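Local structure of peptide-binding protein (Photobacterium damsela subsp. piscicida, 6SQX) at residues K45-D49 and I378-T382; Q55-Y59 and L473-P477; L181-T185 and E254-L259; P234-K238 and N307-P312; W292-P296 and S333-I337. The protein acts as a secreted, probably cysteine-type D,L-endopeptidase of the NlpC/P60 family, which cleaves the peptidoglycan of potentially competing bacteria. One frame throughout, in Å; residues are numbered along the deposited sequence.

Interaction 1 (K45-D49 and I378-T382); sequences KNIID and IPFMT
Ile47 and Met381 bury the most surface in this contact, and Ile48 adds a smaller share. The two branches of Ile47 serve different partners. Ile47 CG2, anti to the backbone N, lies 3.7 Å from Met381 CG and also meets the methyl CE of that residue. Ile47 CD1 is 3.8 Å from Phe380 CB and comes obliquely to the root of the ring. The rest of the Phe380 ring leads away from 45-49. Met381 is bent at chi2 (-68°), and Met381 CE ends 3.6 Å from Ile48 CD1. Ile48 CG2 also comes near Met381 CG, at 4.1 Å. The side chains of Ile48 and Met381 cross at about a right angle. No hydrogen bond joins the two segments, and the contact is apolar. A type II beta turn from Ile378 to Met381 presents Phe380 and Met381 to the isoleucines. Ile378 O accepts two bonds. Met381 N closes the turn onto Ile378 O at 3.0 Å. Thr382 OG1 adds a bond of 2.9 Å to Ile378 O from the opposite face of the carbonyl plane. Helix 298-308 adds Phe301 to Ile47 and Met381, and Ile305 to Phe380. Asp49 caps the start of helix 50-64. Thr382 opens strand 382-387, which runs between strands 467-472 and 395-405.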
# COMPACT_ATOMS: atom_id res chain seq x y z
N LYS A 45 -12.48 21.44 11.40
CA LYS A 45 -13.15 20.28 11.98
C LYS A 45 -12.33 19.01 11.82
O LYS A 45 -11.42 18.91 10.99
CB LYS A 45 -14.53 20.06 11.36
CG LYS A 45 -15.54 21.20 11.59
CD LYS A 45 -16.83 20.86 10.86
CE LYS A 45 -17.81 22.02 10.84
NZ LYS A 45 -18.86 21.78 9.81
N ASN A 46 -12.67 18.02 12.65
CA ASN A 46 -12.18 16.66 12.47
C ASN A 46 -13.16 15.86 11.64
O ASN A 46 -14.38 16.04 11.72
CB ASN A 46 -11.95 15.98 13.82
CG ASN A 46 -10.81 16.58 14.60
OD1 ASN A 46 -9.85 17.08 14.02
ND2 ASN A 46 -10.91 16.56 15.92
N ILE A 47 -12.62 14.94 10.84
CA ILE A 47 -13.45 14.17 9.91
C ILE A 47 -14.29 13.14 10.66
O ILE A 47 -15.43 12.86 10.28
CB ILE A 47 -12.58 13.51 8.82
CG1 ILE A 47 -11.72 14.57 8.14
CG2 ILE A 47 -13.43 12.76 7.81
CD1 ILE A 47 -10.90 14.08 6.98
N ILE A 48 -13.75 12.55 11.73
CA ILE A 48 -14.55 11.67 12.57
C ILE A 48 -14.32 12.07 14.02
O ILE A 48 -13.32 12.71 14.36
CB ILE A 48 -14.28 10.16 12.36
CG1 ILE A 48 -12.84 9.79 12.73
CG2 ILE A 48 -14.61 9.73 10.91
CD1 ILE A 48 -11.85 10.00 11.62
N ASP A 49 -15.27 11.69 14.87
CA ASP A 49 -15.29 12.17 16.24
C ASP A 49 -14.33 11.37 17.13
O ASP A 49 -13.70 10.40 16.71
CB ASP A 49 -16.72 12.22 16.78
CG ASP A 49 -17.39 10.84 16.84
OD1 ASP A 49 -16.71 9.80 16.86
OD2 ASP A 49 -18.64 10.81 16.88
N ILE A 378 -19.33 9.14 2.67
CA ILE A 378 -18.65 10.15 3.47
C ILE A 378 -17.35 10.54 2.80
O ILE A 378 -16.43 9.71 2.71
CB ILE A 378 -18.36 9.63 4.89
CG1 ILE A 378 -19.66 9.20 5.58
CG2 ILE A 378 -17.60 10.69 5.68
CD1 ILE A 378 -19.50 8.86 7.07
N PRO A 379 -17.21 11.77 2.31
CA PRO A 379 -15.93 12.21 1.73
C PRO A 379 -14.80 12.01 2.73
O PRO A 379 -14.95 12.27 3.93
CB PRO A 379 -16.16 13.70 1.44
CG PRO A 379 -17.67 13.80 1.21
CD PRO A 379 -18.26 12.81 2.20
N PHE A 380 -13.69 11.50 2.21
CA PHE A 380 -12.46 11.21 2.95
C PHE A 380 -12.56 9.95 3.79
O PHE A 380 -11.55 9.57 4.42
CB PHE A 380 -11.95 12.38 3.80
CG PHE A 380 -11.62 13.62 3.00
CD1 PHE A 380 -10.35 13.81 2.44
CD2 PHE A 380 -12.58 14.59 2.78
CE1 PHE A 380 -10.06 14.95 1.69
CE2 PHE A 380 -12.30 15.72 2.03
CZ PHE A 380 -11.03 15.91 1.49
N MET A 381 -13.72 9.25 3.80
CA MET A 381 -13.90 8.07 4.63
C MET A 381 -14.58 6.94 3.88
O MET A 381 -15.12 6.03 4.52
CB MET A 381 -14.69 8.44 5.91
CG MET A 381 -13.84 9.20 6.91
SD MET A 381 -12.52 8.18 7.63
CE MET A 381 -11.35 9.46 8.05
N THR A 382 -14.61 6.98 2.55
CA THR A 382 -15.24 5.93 1.75
C THR A 382 -14.28 5.52 0.66
O THR A 382 -13.74 6.38 -0.02
CB THR A 382 -16.50 6.48 1.09
OG1 THR A 382 -17.35 7.07 2.08
CG2 THR A 382 -17.27 5.36 0.36

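Interaction 2 (Q55-Y59 and L473-P477); sequences QMNEY and LTETP. With EDO (1,2-ethanediol), chain F.
Thr476 OG1 touches both a helix side chain and a bound 1,2-ethanediol (EDO). Thr476 OG1 lies 3.3 Å from Met56 CG. A 3.1 Å hydrogen bond joins Thr476 OG1 to EDO O1. The diol probably comes from the crystallisation liquor. It is also hydrogen-bonded to Ala350 O, so it bridges two parts of the chain. The other branch of Thr476 meets Tyr59, with Thr476 CG2 3.5 Å from Tyr59 CB. The two side chains slide past each other in opposite directions. Tyr59 has CG anti to the backbone N (chi1 180°), which carries its ring toward Pro477. Pro477 CD lies over one face, 4.1 Å from the centroid of the Tyr59 ring and 13° off the normal, a CH-pi contact. Pro477 CG is 3.8 Å from Tyr59 CZ, nearer the phenol end. Met56 is extended beyond CG and reaches further back along the loop. Met56 CE stops 3.5 Å from Leu473 O and 3.8 Å from Thr474 CA. No hydrogen bond links the two segments directly. Van der Waals packing makes the join, with the diol filling in beside it. Ile337 also touches Met56, and Val80 touches Tyr59. The whole is a chain end laid on a helix: the last modelled residues, 473-477, leave strand 467-472, an inner strand of the six-stranded antiparallel sheet, and lie on helix 50-64.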
# COMPACT_ATOMS: atom_id res chain seq x y z
N GLN A 55 -11.79 4.05 18.59
CA GLN A 55 -12.02 2.67 18.17
C GLN A 55 -11.12 2.29 17.00
O GLN A 55 -10.56 1.19 16.97
CB GLN A 55 -13.48 2.48 17.77
CG GLN A 55 -14.50 2.89 18.84
CD GLN A 55 -14.22 2.30 20.22
OE1 GLN A 55 -14.11 1.08 20.38
NE2 GLN A 55 -14.10 3.17 21.24
N MET A 56 -10.95 3.21 16.04
CA MET A 56 -10.06 2.93 14.91
C MET A 56 -8.62 2.75 15.37
O MET A 56 -7.89 1.89 14.86
CB MET A 56 -10.14 4.07 13.88
CG MET A 56 -11.46 4.15 13.15
SD MET A 56 -11.52 5.64 12.18
CE MET A 56 -12.93 5.30 11.13
N ASN A 57 -8.18 3.59 16.32
CA ASN A 57 -6.79 3.50 16.78
C ASN A 57 -6.56 2.21 17.56
O ASN A 57 -5.49 1.60 17.44
CB ASN A 57 -6.44 4.69 17.69
CG ASN A 57 -6.34 6.04 16.97
OD1 ASN A 57 -6.38 7.07 17.67
ND2 ASN A 57 -6.18 6.05 15.63
N GLU A 58 -7.55 1.76 18.36
CA GLU A 58 -7.41 0.47 19.04
C GLU A 58 -7.30 -0.67 18.03
O GLU A 58 -6.46 -1.58 18.18
CB GLU A 58 -8.58 0.26 20.00
CG GLU A 58 -8.45 1.12 21.24
CD GLU A 58 -9.65 1.02 22.14
OE1 GLU A 58 -10.45 0.06 21.94
OE2 GLU A 58 -9.80 1.87 23.04
N TYR A 59 -8.13 -0.63 16.99
CA TYR A 59 -8.03 -1.66 15.97
C TYR A 59 -6.66 -1.62 15.30
O TYR A 59 -6.02 -2.65 15.13
CB TYR A 59 -9.16 -1.51 14.94
CG TYR A 59 -9.16 -2.51 13.83
CD1 TYR A 59 -9.40 -3.86 14.08
CD2 TYR A 59 -8.95 -2.12 12.50
CE1 TYR A 59 -9.42 -4.78 13.05
CE2 TYR A 59 -8.97 -3.04 11.46
CZ TYR A 59 -9.20 -4.39 11.73
OH TYR A 59 -9.22 -5.30 10.71
N LEU A 473 -15.44 3.49 5.80
CA LEU A 473 -14.45 3.13 6.80
C LEU A 473 -14.93 3.38 8.23
O LEU A 473 -14.35 2.82 9.17
CB LEU A 473 -13.18 3.94 6.60
CG LEU A 473 -12.51 3.75 5.24
CD1 LEU A 473 -11.26 4.61 5.21
CD2 LEU A 473 -12.14 2.27 5.01
N THR A 474 -15.99 4.16 8.40
CA THR A 474 -16.39 4.65 9.72
C THR A 474 -16.84 3.54 10.66
O THR A 474 -17.04 3.82 11.86
CB THR A 474 -17.47 5.71 9.54
OG1 THR A 474 -18.45 5.24 8.61
CG2 THR A 474 -16.84 7.01 9.00
N GLU A 475 -16.97 2.31 10.18
CA GLU A 475 -17.30 1.16 11.01
C GLU A 475 -16.04 0.33 11.22
O GLU A 475 -15.52 -0.27 10.27
CB GLU A 475 -18.42 0.35 10.36
CG GLU A 475 -19.69 1.15 10.09
CD GLU A 475 -20.19 1.91 11.32
OE1 GLU A 475 -20.52 3.11 11.18
OE2 GLU A 475 -20.24 1.31 12.42
N THR A 476 -15.55 0.30 12.45
CA THR A 476 -14.38 -0.51 12.76
C THR A 476 -14.81 -1.97 12.95
O THR A 476 -15.81 -2.22 13.62
CB THR A 476 -13.68 0.00 14.02
OG1 THR A 476 -13.03 1.25 13.73
CG2 THR A 476 -12.64 -0.99 14.52
N PRO A 477 -14.08 -2.94 12.36
CA PRO A 477 -14.40 -4.37 12.52
C PRO A 477 -14.38 -4.85 13.98
O PRO A 477 -13.63 -4.30 14.80
CB PRO A 477 -13.29 -5.06 11.71
CG PRO A 477 -12.86 -4.03 10.70
CD PRO A 477 -12.96 -2.72 11.42
C1 EDO F . -11.62 1.53 10.33
O1 EDO F . -10.95 0.92 11.43
C2 EDO F . -11.12 0.95 9.02
O2 EDO F . -11.64 -0.38 8.82

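Interaction 3 (L181-T185 and E254-L259); sequences LWTGT and EAGSIL. With EDO (1,2-ethanediol), chain N.
Trp182 and Glu254 make the largest contact, a CH-pi one. Glu254 CB lies over one face of the indole, 3.7 Å from the centroid of the Trp182 six-membered ring. The Glu254 side chain bends at chi2 (-97°), and its carboxylate plane is turned 21° from that of the indole. Ala255 O sits over the same face, 3.6 Å from Trp182 NE1. Apolar packing is lighter. Leu259 CD2 comes within 3.9 Å of Gly184 CA, where the lack of a side chain leaves it room. Hydrogen bonds shape each segment from within. Both form type II turns. Ser257 OG donates to Glu254 O (2.7 Å) in the carbonyl plane, and Thr185 OG1 does the same to Trp182 O. Between the segments the polar links run through water. One water lies 2.7 Å from Thr183 O and accepts from Ile258 N (2.9 Å). A second lies between Gly184 O and Ile258 O. The Glu254 carboxylate forms salt bridges with Lys238 and Arg330. These cations probably favour its ionised form beside the indole face. The chemistry implies that the SH3-type region is held to the 254-259 loop by CH-pi packing and water, with no direct hydrogen bond across.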
# COMPACT_ATOMS: atom_id res chain seq x y z
N LEU A 181 7.74 -1.88 3.06
CA LEU A 181 7.62 -1.78 4.52
C LEU A 181 8.66 -0.81 5.07
O LEU A 181 9.83 -0.87 4.70
CB LEU A 181 7.79 -3.15 5.21
CG LEU A 181 6.79 -4.25 4.90
CD1 LEU A 181 7.14 -5.54 5.65
CD2 LEU A 181 5.39 -3.80 5.23
N TRP A 182 8.22 0.02 6.01
CA TRP A 182 9.09 1.07 6.51
C TRP A 182 9.86 0.64 7.76
O TRP A 182 9.40 -0.18 8.56
CB TRP A 182 8.22 2.30 6.86
CG TRP A 182 7.30 2.66 5.74
CD1 TRP A 182 5.95 2.73 5.80
CD2 TRP A 182 7.66 2.95 4.37
NE1 TRP A 182 5.43 3.03 4.56
CE2 TRP A 182 6.45 3.18 3.66
CE3 TRP A 182 8.87 3.01 3.67
CZ2 TRP A 182 6.42 3.50 2.31
CZ3 TRP A 182 8.84 3.35 2.31
CH2 TRP A 182 7.62 3.59 1.65
N THR A 183 11.03 1.26 7.95
CA THR A 183 11.78 1.08 9.18
C THR A 183 10.85 1.27 10.36
O THR A 183 10.07 2.23 10.41
CB THR A 183 12.87 2.17 9.22
OG1 THR A 183 13.78 1.95 8.13
CG2 THR A 183 13.64 2.14 10.56
N GLY A 184 10.95 0.35 11.34
CA GLY A 184 10.10 0.39 12.52
C GLY A 184 8.95 -0.60 12.51
O GLY A 184 8.29 -0.76 13.55
N THR A 185 8.66 -1.23 11.35
CA THR A 185 7.46 -2.08 11.25
C THR A 185 7.63 -3.35 12.09
O THR A 185 8.60 -4.07 11.89
CB THR A 185 7.21 -2.50 9.80
OG1 THR A 185 7.04 -1.33 8.96
CG2 THR A 185 5.93 -3.29 9.70
N GLU A 254 10.66 7.68 5.77
CA GLU A 254 9.50 7.70 4.89
C GLU A 254 8.23 7.93 5.68
O GLU A 254 8.04 7.38 6.78
CB GLU A 254 9.37 6.37 4.14
CG GLU A 254 10.51 6.13 3.16
CD GLU A 254 10.21 6.52 1.70
OE1 GLU A 254 9.12 7.07 1.44
OE2 GLU A 254 11.11 6.27 0.85
N ALA A 255 7.32 8.73 5.12
CA ALA A 255 6.00 8.85 5.72
C ALA A 255 5.36 7.46 5.88
O ALA A 255 5.59 6.55 5.08
CB ALA A 255 5.10 9.76 4.88
N GLY A 256 4.58 7.33 6.94
CA GLY A 256 4.01 6.03 7.33
C GLY A 256 4.79 5.35 8.43
O GLY A 256 4.24 4.49 9.12
N SER A 257 6.06 5.72 8.62
CA SER A 257 6.84 5.15 9.71
C SER A 257 6.29 5.63 11.05
O SER A 257 5.79 6.74 11.19
CB SER A 257 8.29 5.65 9.63
OG SER A 257 8.85 5.32 8.38
N ILE A 258 6.43 4.78 12.06
CA ILE A 258 5.96 5.02 13.40
C ILE A 258 7.11 4.67 14.33
O ILE A 258 7.53 3.50 14.41
CB ILE A 258 4.69 4.21 13.71
CG1 ILE A 258 3.55 4.61 12.74
CG2 ILE A 258 4.23 4.40 15.16
CD1 ILE A 258 2.39 3.55 12.77
N LEU A 259 7.69 5.68 14.99
CA LEU A 259 8.95 5.46 15.67
C LEU A 259 8.96 6.16 17.02
O LEU A 259 8.25 7.16 17.22
CB LEU A 259 10.12 6.03 14.84
CG LEU A 259 10.35 5.30 13.50
CD1 LEU A 259 11.24 6.17 12.57
CD2 LEU A 259 11.02 3.93 13.75
C1 EDO N . 15.07 3.83 0.54
O1 EDO N . 15.31 3.50 1.91
C2 EDO N . 13.61 4.27 0.42
O2 EDO N . 13.42 5.58 0.94
O HOH W 1 7.46 2.20 11.26
O HOH W 2 6.37 1.06 14.31

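Interaction 4 (P234-K238 and N307-P312); sequences PTVRK and NYIGMP
Arg237 crosses from its loop to the end of helix 298-308, and Met311 lies along most of the outer half of its side chain. Arg237 CB starts 4.1 Å from Asn307 O. With CG anti to the backbone N (chi1 -176°), Arg237 CD reaches Tyr308 CD1 at 3.9 Å. It lies oblique to the tyrosine ring and also close to Met311 SD. A bend at chi3 (70°) turns the guanidinium at this point. Arg237 NE donates a 2.8 Å hydrogen bond to a water at the edge of the group, in its plane. That water donates in turn to Asn307 O, at 2.6 Å, and so links the arginine to the backbone near the end of helix 298-308. The chain continues here into a type II beta turn from Tyr308 to Met311, closed by Met311 N to Tyr308 O. The turn leads into the NlpC/P60 part of the chain and places Met311 against the arginine. Met311 CG covers one face of the guanidinium. At the tip, Arg237 NH2 is 3.5 Å from both CG and SD of Met311. Arg237 NH1 is 4.3 Å from Pro312 CD. NH2 is also hydrogen-bonded to Asn321 OD1, which probably limits the rotation of the group. Nearer the start of the loop, Asn307 ND2 approaches Thr235 O to 2.8 Å.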
# COMPACT_ATOMS: atom_id res chain seq x y z
N PRO A 234 6.36 10.79 10.39
CA PRO A 234 6.85 11.94 9.61
C PRO A 234 5.70 12.73 9.03
O PRO A 234 4.64 12.19 8.70
CB PRO A 234 7.65 11.29 8.48
CG PRO A 234 8.13 9.91 9.06
CD PRO A 234 6.89 9.49 9.89
N THR A 235 5.96 14.02 8.79
CA THR A 235 4.94 14.90 8.21
C THR A 235 5.19 15.22 6.74
O THR A 235 4.40 15.98 6.16
CB THR A 235 4.81 16.18 9.03
OG1 THR A 235 6.08 16.80 9.09
CG2 THR A 235 4.35 15.84 10.46
N VAL A 236 6.25 14.68 6.13
CA VAL A 236 6.52 14.80 4.70
C VAL A 236 6.86 13.41 4.17
O VAL A 236 7.15 12.48 4.94
CB VAL A 236 7.68 15.78 4.39
CG1 VAL A 236 7.35 17.23 4.87
CG2 VAL A 236 9.01 15.29 5.00
N ARG A 237 6.82 13.25 2.84
CA ARG A 237 6.93 11.90 2.28
C ARG A 237 8.32 11.31 2.52
O ARG A 237 8.45 10.17 2.98
CB ARG A 237 6.54 11.84 0.79
CG ARG A 237 6.58 10.39 0.26
CD ARG A 237 5.86 10.19 -1.05
NE ARG A 237 6.49 10.81 -2.21
CZ ARG A 237 7.23 10.17 -3.14
NH1 ARG A 237 7.67 10.82 -4.21
NH2 ARG A 237 7.53 8.88 -3.01
N LYS A 238 9.38 12.04 2.17
CA LYS A 238 10.74 11.56 2.32
C LYS A 238 11.61 12.63 2.95
O LYS A 238 11.45 13.81 2.62
CB LYS A 238 11.40 11.24 0.98
CG LYS A 238 10.77 9.98 0.27
CD LYS A 238 11.37 9.84 -1.09
CE LYS A 238 10.71 8.74 -1.88
NZ LYS A 238 11.29 7.39 -1.55
N ASN A 307 0.99 15.99 0.06
CA ASN A 307 2.37 15.51 0.05
C ASN A 307 2.57 14.29 -0.86
O ASN A 307 3.71 14.00 -1.25
CB ASN A 307 2.85 15.13 1.45
CG ASN A 307 3.08 16.35 2.34
OD1 ASN A 307 3.20 17.49 1.86
ND2 ASN A 307 3.17 16.10 3.62
N TYR A 308 1.49 13.55 -1.16
CA TYR A 308 1.62 12.38 -2.03
C TYR A 308 1.39 12.68 -3.50
O TYR A 308 1.81 11.87 -4.35
CB TYR A 308 0.62 11.25 -1.62
CG TYR A 308 0.97 10.63 -0.28
CD1 TYR A 308 2.11 9.83 -0.14
CD2 TYR A 308 0.14 10.83 0.83
CE1 TYR A 308 2.45 9.29 1.09
CE2 TYR A 308 0.47 10.29 2.09
CZ TYR A 308 1.62 9.52 2.20
OH TYR A 308 1.97 8.99 3.42
N ILE A 309 0.71 13.79 -3.81
CA ILE A 309 0.38 14.09 -5.19
C ILE A 309 1.66 14.19 -6.00
O ILE A 309 2.63 14.84 -5.57
CB ILE A 309 -0.45 15.36 -5.30
CG1 ILE A 309 -1.85 15.16 -4.64
CG2 ILE A 309 -0.53 15.84 -6.76
CD1 ILE A 309 -2.74 16.43 -4.57
N GLY A 310 1.68 13.55 -7.15
CA GLY A 310 2.84 13.50 -8.00
C GLY A 310 3.79 12.33 -7.74
O GLY A 310 4.72 12.12 -8.55
N MET A 311 3.58 11.54 -6.66
CA MET A 311 4.40 10.35 -6.48
C MET A 311 4.17 9.38 -7.63
O MET A 311 3.01 9.10 -7.97
CB MET A 311 3.96 9.70 -5.19
CG MET A 311 4.64 8.35 -4.96
SD MET A 311 4.33 7.60 -3.33
CE MET A 311 2.52 7.55 -3.28
N PRO A 312 5.20 8.89 -8.30
CA PRO A 312 4.98 7.93 -9.39
C PRO A 312 4.22 6.71 -8.89
O PRO A 312 4.32 6.30 -7.73
CB PRO A 312 6.40 7.53 -9.83
CG PRO A 312 7.29 8.65 -9.33
CD PRO A 312 6.64 9.18 -8.08
O HOH W 3 5.79 13.46 -2.67

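Interaction 5 (W292-P296 and S333-I337); sequences WPMTP and STFGI
Trp292 and Met294 both hold CG anti to the backbone N (chi1 179° and 177°), and this brings indole and thioether onto the end of helix 326-334. Trp292 NE1 donates to Ser333 O, 2.9 Å away, in an almost straight bond of 175°. The oxygen lies in the plane of the ring. Ser333 O also accepts from Gly336 N, so two donors hold it. Next to it, Met294 N donates to Thr334 O at 3.0 Å, in the plane of that carbonyl. These are carbonyls of the last helical turn. The helix closes in a Schellman motif, with Gly336 at positive phi, and Gly336 CA rests 3.7 Å from Trp292 CZ2. The incoming loop turns on a cis peptide bond before Pro293, whose CG sits over the centre of the indole. Met294 then bends at chi3 and crosses Phe335 obliquely. Met294 SD is 4.4 Å from the centroid of the Phe335 ring, a Met-aromatic contact. Met294 CE packs on Thr334 CG2. The Phe335 ring turns an edge to Thr295 O, 3.4 Å from Phe335 CE1, and stacks with Phe301 of helix 298-308. One water donates to both Met294 O (2.7 Å) and Phe335 O (2.8 Å).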
# COMPACT_ATOMS: atom_id res chain seq x y z
N TRP A 292 2.26 10.71 16.94
CA TRP A 292 1.38 9.77 16.28
C TRP A 292 0.38 9.22 17.30
O TRP A 292 0.74 9.03 18.47
CB TRP A 292 2.23 8.63 15.71
CG TRP A 292 1.41 7.58 15.03
CD1 TRP A 292 1.10 7.53 13.70
CD2 TRP A 292 0.83 6.42 15.63
NE1 TRP A 292 0.31 6.43 13.44
CE2 TRP A 292 0.13 5.74 14.62
CE3 TRP A 292 0.80 5.93 16.93
CZ2 TRP A 292 -0.55 4.54 14.86
CZ3 TRP A 292 0.08 4.76 17.19
CH2 TRP A 292 -0.58 4.08 16.15
N PRO A 293 -0.90 8.96 16.94
CA PRO A 293 -1.46 9.25 15.61
C PRO A 293 -1.70 10.72 15.36
O PRO A 293 -2.04 11.48 16.28
CB PRO A 293 -2.82 8.54 15.64
CG PRO A 293 -2.75 7.59 16.80
CD PRO A 293 -1.87 8.24 17.79
N MET A 294 -1.53 11.12 14.10
CA MET A 294 -1.82 12.50 13.75
C MET A 294 -3.32 12.76 13.92
O MET A 294 -4.15 11.88 13.66
CB MET A 294 -1.42 12.70 12.29
CG MET A 294 -1.70 14.05 11.72
SD MET A 294 -1.05 14.27 10.03
CE MET A 294 0.70 14.22 10.30
N THR A 295 -3.67 13.97 14.33
CA THR A 295 -5.07 14.29 14.54
C THR A 295 -5.83 14.24 13.22
O THR A 295 -5.34 14.76 12.21
CB THR A 295 -5.15 15.70 15.12
OG1 THR A 295 -4.49 15.72 16.39
CG2 THR A 295 -6.59 16.11 15.32
N PRO A 296 -7.03 13.59 13.17
CA PRO A 296 -7.75 13.37 11.91
C PRO A 296 -8.60 14.57 11.48
O PRO A 296 -9.80 14.46 11.26
CB PRO A 296 -8.59 12.13 12.21
CG PRO A 296 -8.98 12.35 13.66
CD PRO A 296 -7.69 12.91 14.30
N SER A 333 -2.45 5.16 7.72
CA SER A 333 -1.59 4.73 8.82
C SER A 333 -1.11 5.92 9.65
O SER A 333 -0.95 5.80 10.86
CB SER A 333 -0.41 3.88 8.33
OG SER A 333 0.54 4.67 7.59
N THR A 334 -0.86 7.06 8.99
CA THR A 334 -0.41 8.28 9.69
C THR A 334 -1.40 8.72 10.76
O THR A 334 -1.02 9.32 11.78
CB THR A 334 -0.29 9.37 8.63
OG1 THR A 334 0.76 8.97 7.74
CG2 THR A 334 0.05 10.74 9.21
N PHE A 335 -2.68 8.39 10.56
CA PHE A 335 -3.78 8.74 11.45
C PHE A 335 -4.16 7.58 12.39
O PHE A 335 -5.18 7.68 13.09
CB PHE A 335 -4.98 9.18 10.60
CG PHE A 335 -4.68 10.40 9.78
CD1 PHE A 335 -4.74 11.67 10.38
CD2 PHE A 335 -4.28 10.27 8.46
CE1 PHE A 335 -4.43 12.80 9.65
CE2 PHE A 335 -3.97 11.42 7.70
CZ PHE A 335 -4.01 12.68 8.32
N GLY A 336 -3.41 6.47 12.35
CA GLY A 336 -3.80 5.32 13.17
C GLY A 336 -5.08 4.65 12.71
O GLY A 336 -5.85 4.17 13.55
N ILE A 337 -5.31 4.59 11.40
CA ILE A 337 -6.45 3.90 10.82
C ILE A 337 -5.86 2.83 9.93
O ILE A 337 -5.03 3.12 9.06
CB ILE A 337 -7.32 4.87 10.01
CG1 ILE A 337 -7.89 5.95 10.94
CG2 ILE A 337 -8.41 4.10 9.28
CD1 ILE A 337 -8.67 7.04 10.21
O HOH W 4 -5.97 10.05 14.34

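In the fold
Interactions 1, 2 and 5 cluster, with centres 12 to 13 Å apart. Interaction 1 touches interaction 2 (Met381 O to Leu473 N) and interaction 5 (Ile47 N to Pro296 O) through probable backbone hydrogen bonds. Asn57 ND2 of helix 50-64, probably hydrogen-bonded to Gly336 O and Phe335 O, ties interactions 2 and 5. Interactions 3 and 4 touch, with centres 14 Å apart, and interaction 5 touches both. Along the chain, interactions 3, 4 and 5 fall between the segments of interactions 1 and 2. The SH3-type region packs on the region of sheet 230-291, which meets the NlpC/P60 part in interactions 4 and 5. Helix 50-64 and its preceding loop join that part in interactions 1 and 2.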